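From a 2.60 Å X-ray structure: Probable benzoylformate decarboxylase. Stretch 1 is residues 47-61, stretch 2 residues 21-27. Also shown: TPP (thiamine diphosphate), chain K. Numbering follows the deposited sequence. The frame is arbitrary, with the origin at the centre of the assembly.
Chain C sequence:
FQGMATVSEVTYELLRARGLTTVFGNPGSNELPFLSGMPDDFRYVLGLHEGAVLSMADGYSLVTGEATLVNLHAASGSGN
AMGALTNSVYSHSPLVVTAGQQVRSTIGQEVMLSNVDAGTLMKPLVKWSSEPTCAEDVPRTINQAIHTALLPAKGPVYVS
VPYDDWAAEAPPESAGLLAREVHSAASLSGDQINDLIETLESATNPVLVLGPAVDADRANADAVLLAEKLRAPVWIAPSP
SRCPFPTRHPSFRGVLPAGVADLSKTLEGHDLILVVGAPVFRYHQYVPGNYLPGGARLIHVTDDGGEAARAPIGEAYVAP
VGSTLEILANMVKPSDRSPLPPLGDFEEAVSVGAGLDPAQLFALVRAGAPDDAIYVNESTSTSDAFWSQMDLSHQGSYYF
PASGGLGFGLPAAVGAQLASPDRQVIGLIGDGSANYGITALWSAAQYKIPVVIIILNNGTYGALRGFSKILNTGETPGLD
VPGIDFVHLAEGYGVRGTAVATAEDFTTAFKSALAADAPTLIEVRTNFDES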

# COMPACT_ATOMS: atom_id res chain seq x y z
N GLY C 47 14.54 19.52 -17.50
CA GLY C 47 13.30 19.38 -18.29
C GLY C 47 12.20 20.21 -17.65
O GLY C 47 12.23 20.35 -16.41
N LEU C 48 11.31 20.81 -18.45
CA LEU C 48 10.32 21.81 -17.94
C LEU C 48 9.13 21.12 -17.26
O LEU C 48 8.27 21.86 -16.73
CB LEU C 48 9.84 22.67 -19.09
CG LEU C 48 10.94 23.40 -19.82
CD1 LEU C 48 10.37 24.13 -20.98
CD2 LEU C 48 11.61 24.39 -18.94
N HIS C 49 9.14 19.79 -17.24
CA HIS C 49 7.99 18.93 -16.92
C HIS C 49 8.57 17.57 -16.55
O HIS C 49 9.54 17.14 -17.18
CB HIS C 49 7.01 18.93 -18.10
CG HIS C 49 5.80 18.12 -17.85
ND1 HIS C 49 4.80 18.57 -17.01
CD2 HIS C 49 5.45 16.87 -18.21
CE1 HIS C 49 3.88 17.63 -16.84
NE2 HIS C 49 4.27 16.56 -17.57
N GLU C 50 8.07 16.94 -15.49
CA GLU C 50 8.75 15.79 -14.84
C GLU C 50 8.61 14.56 -15.72
O GLU C 50 9.52 13.73 -15.72
CB GLU C 50 8.16 15.56 -13.46
CG GLU C 50 8.49 16.68 -12.49
CD GLU C 50 7.64 17.96 -12.52
OE1 GLU C 50 6.70 18.08 -13.40
OE2 GLU C 50 7.91 18.87 -11.67
N GLY C 51 7.49 14.43 -16.43
CA GLY C 51 7.28 13.32 -17.37
C GLY C 51 8.30 13.34 -18.50
O GLY C 51 8.83 12.26 -18.88
N ALA C 52 8.60 14.52 -19.00
CA ALA C 52 9.67 14.73 -20.00
C ALA C 52 11.02 14.38 -19.37
O ALA C 52 11.77 13.61 -20.00
CB ALA C 52 9.61 16.16 -20.48
N VAL C 53 11.30 14.91 -18.18
CA VAL C 53 12.58 14.62 -17.46
C VAL C 53 12.79 13.11 -17.43
O VAL C 53 13.87 12.59 -17.72
CB VAL C 53 12.50 15.16 -16.03
CG1 VAL C 53 13.55 14.55 -15.12
CG2 VAL C 53 12.55 16.67 -16.01
N LEU C 54 11.75 12.42 -17.04
CA LEU C 54 11.93 11.03 -16.67
C LEU C 54 12.02 10.20 -17.96
O LEU C 54 12.88 9.30 -18.02
CB LEU C 54 10.76 10.65 -15.77
CG LEU C 54 11.02 9.33 -15.09
CD1 LEU C 54 10.75 9.46 -13.61
CD2 LEU C 54 10.21 8.24 -15.80
N SER C 55 11.21 10.53 -18.95
CA SER C 55 11.29 9.88 -20.29
C SER C 55 12.64 10.17 -20.96
O SER C 55 13.16 9.24 -21.60
CB SER C 55 10.16 10.33 -21.15
OG SER C 55 8.94 9.73 -20.76
N MET C 56 13.20 11.38 -20.83
CA MET C 56 14.57 11.69 -21.30
C MET C 56 15.57 10.75 -20.61
O MET C 56 16.45 10.19 -21.28
CB MET C 56 14.96 13.14 -21.00
CG MET C 56 14.65 14.11 -22.09
SD MET C 56 14.71 15.89 -21.59
CE MET C 56 16.33 15.84 -20.85
N ALA C 57 15.43 10.59 -19.29
CA ALA C 57 16.32 9.75 -18.48
C ALA C 57 16.21 8.33 -19.01
O ALA C 57 17.23 7.67 -19.16
CB ALA C 57 15.93 9.84 -17.03
N ASP C 58 14.98 7.92 -19.33
CA ASP C 58 14.68 6.54 -19.80
C ASP C 58 15.44 6.33 -21.12
O ASP C 58 16.17 5.33 -21.24
CB ASP C 58 13.17 6.31 -19.91
CG ASP C 58 12.75 4.84 -19.88
OD1 ASP C 58 13.61 3.99 -19.55
OD2 ASP C 58 11.56 4.51 -20.22
N GLY C 59 15.29 7.25 -22.07
CA GLY C 59 15.98 7.12 -23.36
C GLY C 59 17.47 7.03 -23.16
O GLY C 59 18.14 6.21 -23.81
N TYR C 60 18.00 7.87 -22.29
CA TYR C 60 19.46 7.93 -22.03
C TYR C 60 19.90 6.54 -21.51
O TYR C 60 20.91 5.98 -21.94
CB TYR C 60 19.76 9.05 -21.04
CG TYR C 60 21.22 9.27 -20.85
CD1 TYR C 60 21.91 8.57 -19.88
CD2 TYR C 60 21.92 10.16 -21.64
CE1 TYR C 60 23.27 8.74 -19.71
CE2 TYR C 60 23.28 10.34 -21.48
CZ TYR C 60 23.96 9.64 -20.49
OH TYR C 60 25.29 9.82 -20.31
N SER C 61 19.10 5.99 -20.62
CA SER C 61 19.36 4.69 -20.00
C SER C 61 19.31 3.55 -21.02
O SER C 61 20.14 2.65 -20.97
CB SER C 61 18.40 4.46 -18.90
OG SER C 61 18.38 3.08 -18.57
N1' TPP K . 7.50 21.11 -10.30
C2' TPP K . 6.24 21.07 -9.85
CM2 TPP K . 5.29 20.14 -10.51
N3' TPP K . 5.77 21.81 -8.84
C4' TPP K . 6.62 22.65 -8.24
N4' TPP K . 6.13 23.37 -7.21
C5' TPP K . 7.97 22.77 -8.65
C6' TPP K . 8.35 21.96 -9.70
C7' TPP K . 8.93 23.73 -7.98
N3 TPP K . 8.60 25.14 -8.23
C2 TPP K . 7.85 25.85 -7.38
S1 TPP K . 8.16 27.52 -7.57
C5 TPP K . 8.85 27.20 -9.13
C4 TPP K . 9.04 25.87 -9.33
CM4 TPP K . 9.65 25.23 -10.55
C6 TPP K . 9.15 28.32 -10.09
C7 TPP K . 8.04 28.55 -11.12
O7 TPP K . 8.43 29.64 -12.01
PA TPP K . 7.36 30.75 -12.47
O1A TPP K . 6.02 30.12 -12.65
O2A TPP K . 8.08 31.44 -13.58
O3A TPP K . 7.17 31.74 -11.23
PB TPP K . 8.08 32.95 -10.72
O1B TPP K . 7.14 34.10 -10.40
O2B TPP K . 8.77 32.42 -9.50
O3B TPP K . 9.02 33.26 -11.85
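Stretch 2 21-27: TTVFGNP

Stretch 2 runs as a strand through residues 22-25 and leaves it in a loop at N26 and P27. It lies along the helix that begins at E50 and continues past S61. The two axes approach to 7.6 Å, and their N-to-C directions make an angle of 154°, so the strand travels nearly antiparallel to the helix. The order of contacts confirms this: T22, at the start of the strand, meets Y60, F24 meets V53, M56, A57 and Y60, and N26 reaches back to G47 and E50. The nearest CA pairs give the register: V53 CA is 5.8 Å from F24 CA, and G47 CA is 5.7 Å from N26 CA. Together the two surfaces bury 508 Å².

F24 accounts for the largest share, 126 Å² of its own surface. Its phi/psi of -100/133° is extended, its CA-to-CB bond points toward the helix, and chi1 of -63° (m) with chi2 of 84° sets the ring among helix residues spaced about one turn apart. A57 lies over one face: its CA is 3.9 Å from the centroid of the F24 ring and 10° off the ring normal, a CH-pi contact, while A57 CB is 3.9 Å from F24 CD1. The ring therefore lies close to the helix backbone at A57, whose CA is the atom over its face. At the ring edge, M56 CE comes to 3.7 Å from F24 CD2 and Y60 CG to 3.5 Å from F24 CZ. The Y60 and F24 rings form an oblique pair, with centroids 5.3 Å apart and planes at 58°. V53 packs nearer the strand backbone, placing CG1 4.0 Å from F24 CB and 3.7 Å from F24 C.

The alternation of the strand brings T22 to the same side as F24, whereas V23 between them makes no contact with stretch 1. T22 CG2 lies over one face of the Y60 ring, and Y60, with chi1 at -173° (t), has 55 Å² covered.

N26 is second in covered area, at 82 Å². Its backbone is still extended, at -128/117°, and its CA-to-CB bond points toward stretch 1, with chi1 of -175° (t). As modelled, N26 ND2 is 2.7 Å from G47 O and N26 OD1 is 3.3 Å from E50 OE2; the amide is probably turned over, so the character of these approaches remains open. The backbone tie beside them is clear: G47 N donates to G25 O over 3.0 Å with an N-H...O angle of 165°. V53 CG2 also approaches this carbonyl, at 3.4 Å from G25 O, and would lie only 2.7 Å from an ideal CB on G47, a clash that glycine avoids.

A water links the stretches again, donating to N26 O at 2.6 Å and to E50 OE2 at 2.9 Å. The same E50 OE2 is 2.7 Å from TPP N1', and P27 O is 3.5 Å from TPP C7', so the loop end of this contact borders the thiamine diphosphate.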

# COMPACT_ATOMS: atom_id res chain seq x y z
N THR C 21 26.93 10.24 -13.34
CA THR C 21 27.42 11.63 -13.43
C THR C 21 26.52 12.51 -14.32
O THR C 21 26.81 13.70 -14.43
CB THR C 21 28.86 11.61 -13.93
OG1 THR C 21 28.88 10.69 -15.01
CG2 THR C 21 29.81 11.16 -12.86
N THR C 22 25.44 11.96 -14.88
CA THR C 22 24.44 12.72 -15.64
C THR C 22 23.12 12.69 -14.89
O THR C 22 22.62 11.62 -14.63
CB THR C 22 24.31 12.13 -17.05
OG1 THR C 22 25.63 12.08 -17.57
CG2 THR C 22 23.40 12.93 -17.94
N VAL C 23 22.60 13.84 -14.54
CA VAL C 23 21.41 13.95 -13.65
C VAL C 23 20.27 14.66 -14.42
O VAL C 23 20.49 15.79 -14.91
CB VAL C 23 21.81 14.71 -12.38
CG1 VAL C 23 20.67 14.84 -11.40
CG2 VAL C 23 23.00 14.07 -11.75
N PHE C 24 19.11 14.05 -14.54
CA PHE C 24 17.94 14.65 -15.23
C PHE C 24 17.03 15.21 -14.14
O PHE C 24 16.86 14.49 -13.17
CB PHE C 24 17.30 13.58 -16.10
CG PHE C 24 18.20 13.06 -17.20
CD1 PHE C 24 19.13 12.05 -16.96
CD2 PHE C 24 18.14 13.59 -18.47
CE1 PHE C 24 19.94 11.58 -17.98
CE2 PHE C 24 18.95 13.11 -19.48
CZ PHE C 24 19.85 12.10 -19.24
N GLY C 25 16.53 16.43 -14.23
CA GLY C 25 15.83 17.03 -13.09
C GLY C 25 14.84 18.10 -13.52
O GLY C 25 14.96 18.67 -14.62
N ASN C 26 13.82 18.32 -12.70
CA ASN C 26 13.08 19.58 -12.62
C ASN C 26 13.08 19.97 -11.15
O ASN C 26 12.52 19.27 -10.32
CB ASN C 26 11.64 19.45 -13.12
CG ASN C 26 10.92 20.79 -13.14
OD1 ASN C 26 10.20 21.13 -12.20
ND2 ASN C 26 11.15 21.56 -14.20
N PRO C 27 13.70 21.12 -10.81
CA PRO C 27 14.02 21.46 -9.43
C PRO C 27 12.91 22.14 -8.61
O PRO C 27 11.99 22.62 -9.23
CB PRO C 27 15.12 22.50 -9.65
CG PRO C 27 14.62 23.24 -10.84
CD PRO C 27 14.10 22.16 -11.76
O HOH W 1 10.26 17.92 -10.19